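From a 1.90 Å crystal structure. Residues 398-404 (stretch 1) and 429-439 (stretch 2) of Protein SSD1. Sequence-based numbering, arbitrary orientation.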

# COMPACT_ATOMS: atom_id res chain seq x y z
N ASP A 398 -15.81 -21.77 7.02
CA ASP A 398 -17.17 -21.25 6.88
C ASP A 398 -17.50 -20.42 8.12
O ASP A 398 -18.29 -20.81 8.99
CB ASP A 398 -18.16 -22.39 6.67
CG ASP A 398 -19.57 -21.91 6.33
OD1 ASP A 398 -19.84 -20.70 6.41
OD2 ASP A 398 -20.40 -22.77 5.95
N VAL A 399 -16.86 -19.25 8.19
CA VAL A 399 -16.94 -18.41 9.38
C VAL A 399 -18.38 -18.06 9.70
O VAL A 399 -18.81 -18.12 10.86
CB VAL A 399 -16.08 -17.14 9.21
CG1 VAL A 399 -16.16 -16.28 10.45
CG2 VAL A 399 -14.64 -17.49 8.91
N THR A 400 -19.16 -17.68 8.68
CA THR A 400 -20.50 -17.15 8.93
C THR A 400 -21.47 -18.21 9.44
O THR A 400 -22.50 -17.86 10.02
CB THR A 400 -21.08 -16.47 7.68
OG1 THR A 400 -21.26 -17.43 6.64
CG2 THR A 400 -20.15 -15.35 7.19
N SER A 401 -21.17 -19.49 9.23
CA SER A 401 -21.97 -20.54 9.86
C SER A 401 -21.82 -20.55 11.37
O SER A 401 -22.56 -21.26 12.04
CB SER A 401 -21.59 -21.91 9.29
OG SER A 401 -20.32 -22.33 9.75
N HIS A 402 -20.87 -19.78 11.92
CA HIS A 402 -20.69 -19.66 13.36
C HIS A 402 -21.13 -18.31 13.90
O HIS A 402 -20.89 -18.01 15.07
CB HIS A 402 -19.23 -19.90 13.74
CG HIS A 402 -18.73 -21.27 13.41
ND1 HIS A 402 -18.14 -21.58 12.20
CD2 HIS A 402 -18.73 -22.42 14.13
CE1 HIS A 402 -17.80 -22.85 12.19
NE2 HIS A 402 -18.15 -23.39 13.35
N ILE A 403 -21.75 -17.47 13.06
CA ILE A 403 -22.12 -16.12 13.45
C ILE A 403 -23.54 -15.86 12.97
O ILE A 403 -23.82 -15.97 11.78
CB ILE A 403 -21.16 -15.06 12.87
CG1 ILE A 403 -19.74 -15.30 13.41
CG2 ILE A 403 -21.66 -13.66 13.18
CD1 ILE A 403 -18.66 -14.38 12.84
N GLU A 404 -24.42 -15.49 13.90
CA GLU A 404 -25.79 -15.12 13.55
C GLU A 404 -25.76 -13.71 12.95
O GLU A 404 -25.29 -12.77 13.59
CB GLU A 404 -26.69 -15.18 14.78
CG GLU A 404 -28.15 -14.83 14.52
N LEU A 429 -9.53 -9.51 13.02
CA LEU A 429 -10.88 -9.09 12.67
C LEU A 429 -11.87 -9.54 13.74
O LEU A 429 -12.71 -8.76 14.19
CB LEU A 429 -11.28 -9.66 11.31
CG LEU A 429 -12.72 -9.38 10.85
CD1 LEU A 429 -12.94 -7.89 10.67
CD2 LEU A 429 -13.03 -10.14 9.57
N LEU A 430 -11.75 -10.78 14.17
CA LEU A 430 -12.69 -11.45 15.05
C LEU A 430 -12.14 -11.54 16.47
O LEU A 430 -10.96 -11.27 16.71
CB LEU A 430 -12.99 -12.85 14.52
CG LEU A 430 -13.57 -12.89 13.10
CD1 LEU A 430 -13.54 -14.31 12.55
CD2 LEU A 430 -14.98 -12.34 13.09
N PRO A 431 -12.98 -11.92 17.43
CA PRO A 431 -12.46 -12.18 18.78
C PRO A 431 -11.42 -13.29 18.76
O PRO A 431 -11.48 -14.21 17.93
CB PRO A 431 -13.71 -12.60 19.57
CG PRO A 431 -14.86 -12.02 18.81
CD PRO A 431 -14.44 -12.07 17.36
N GLN A 432 -10.47 -13.20 19.68
CA GLN A 432 -9.43 -14.21 19.78
C GLN A 432 -10.02 -15.61 19.85
O GLN A 432 -9.48 -16.56 19.28
CB GLN A 432 -8.55 -13.96 21.01
CG GLN A 432 -7.18 -13.41 20.69
CD GLN A 432 -6.35 -14.38 19.87
OE1 GLN A 432 -6.60 -15.59 19.88
NE2 GLN A 432 -5.36 -13.86 19.16
N SER A 433 -11.16 -15.75 20.54
CA SER A 433 -11.80 -17.05 20.69
C SER A 433 -12.17 -17.65 19.34
O SER A 433 -12.16 -18.88 19.19
CB SER A 433 -13.03 -16.93 21.58
OG SER A 433 -13.98 -16.03 21.01
N PHE A 434 -12.51 -16.81 18.36
CA PHE A 434 -12.83 -17.32 17.03
C PHE A 434 -11.58 -17.83 16.32
O PHE A 434 -11.58 -18.91 15.73
CB PHE A 434 -13.51 -16.24 16.19
CG PHE A 434 -14.97 -16.08 16.49
CD1 PHE A 434 -15.40 -15.64 17.73
CD2 PHE A 434 -15.92 -16.35 15.52
CE1 PHE A 434 -16.75 -15.48 18.00
CE2 PHE A 434 -17.26 -16.19 15.78
CZ PHE A 434 -17.68 -15.76 17.02
N ASN A 435 -10.50 -17.04 16.36
CA ASN A 435 -9.24 -17.47 15.78
C ASN A 435 -8.81 -18.83 16.32
O ASN A 435 -8.52 -19.76 15.57
CB ASN A 435 -8.15 -16.43 16.06
CG ASN A 435 -8.32 -15.17 15.23
OD1 ASN A 435 -9.40 -14.89 14.71
ND2 ASN A 435 -7.25 -14.41 15.10
N ASP A 436 -8.79 -18.95 17.65
CA ASP A 436 -8.31 -20.18 18.28
C ASP A 436 -9.17 -21.38 17.91
O ASP A 436 -8.64 -22.46 17.61
CB ASP A 436 -8.27 -20.00 19.80
CG ASP A 436 -7.24 -18.99 20.26
OD1 ASP A 436 -6.43 -18.51 19.42
OD2 ASP A 436 -7.23 -18.65 21.46
N GLU A 437 -10.49 -21.22 17.94
CA GLU A 437 -11.38 -22.37 17.78
C GLU A 437 -11.64 -22.72 16.31
O GLU A 437 -11.90 -23.89 16.00
CB GLU A 437 -12.71 -22.12 18.48
CG GLU A 437 -13.70 -23.27 18.39
N LEU A 438 -11.58 -21.75 15.41
CA LEU A 438 -11.92 -21.99 14.01
C LEU A 438 -10.72 -22.23 13.12
O LEU A 438 -10.90 -22.64 11.97
CB LEU A 438 -12.74 -20.81 13.46
CG LEU A 438 -14.04 -20.49 14.20
CD1 LEU A 438 -14.89 -19.55 13.37
CD2 LEU A 438 -14.82 -21.74 14.57
N SER A 439 -9.50 -21.97 13.59
CA SER A 439 -8.31 -22.20 12.78
C SER A 439 -8.22 -23.67 12.39
O SER A 439 -8.29 -24.56 13.25
CB SER A 439 -7.06 -21.78 13.54
OG SER A 439 -5.89 -21.97 12.76

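A short 3-10 segment, V399 to H402, packs against a helix running from Q432 to L438. No hydrogen bond links the two stretches; the contact is largely apolar and modest, burying 261 Å² in total. The closest CA atoms across the stretches are those of V399 and L438, 7.7 Å apart.

L430 lies two residues before the helix and its CA-to-CB bond points toward stretch 1. Its CD1 sits 3.9 Å from V399 CG1, and its CD2 4.2 Å from I403 CD1. These are van der Waals contacts between branched aliphatic side chains.

P431 takes the N-cap position. Its O accepts a hydrogen bond from F434 N at 2.8 Å, which helps set the first turn.

F434 follows, pointing toward stretch 1. Its CE2 lies 3.5 Å from I403 CG1, a close apolar contact made obliquely to the ring. The same CE2 is 4.1 Å from H402 O.

One turn on, L438 N gives a hydrogen bond to F434 O at 2.9 Å. Four residues apart, the two side chains lie on about the same side of the helix, and both meet stretch 1. L438 has the largest covered area of the contact. Its CD2 sits 3.9 Å from H402 NE2 and almost directly over the imidazole face, a CH-pi arrangement. Within stretch 1, a weak hydrogen bond from H402 ND1 to D398 O, 3.3 Å, helps hold that ring.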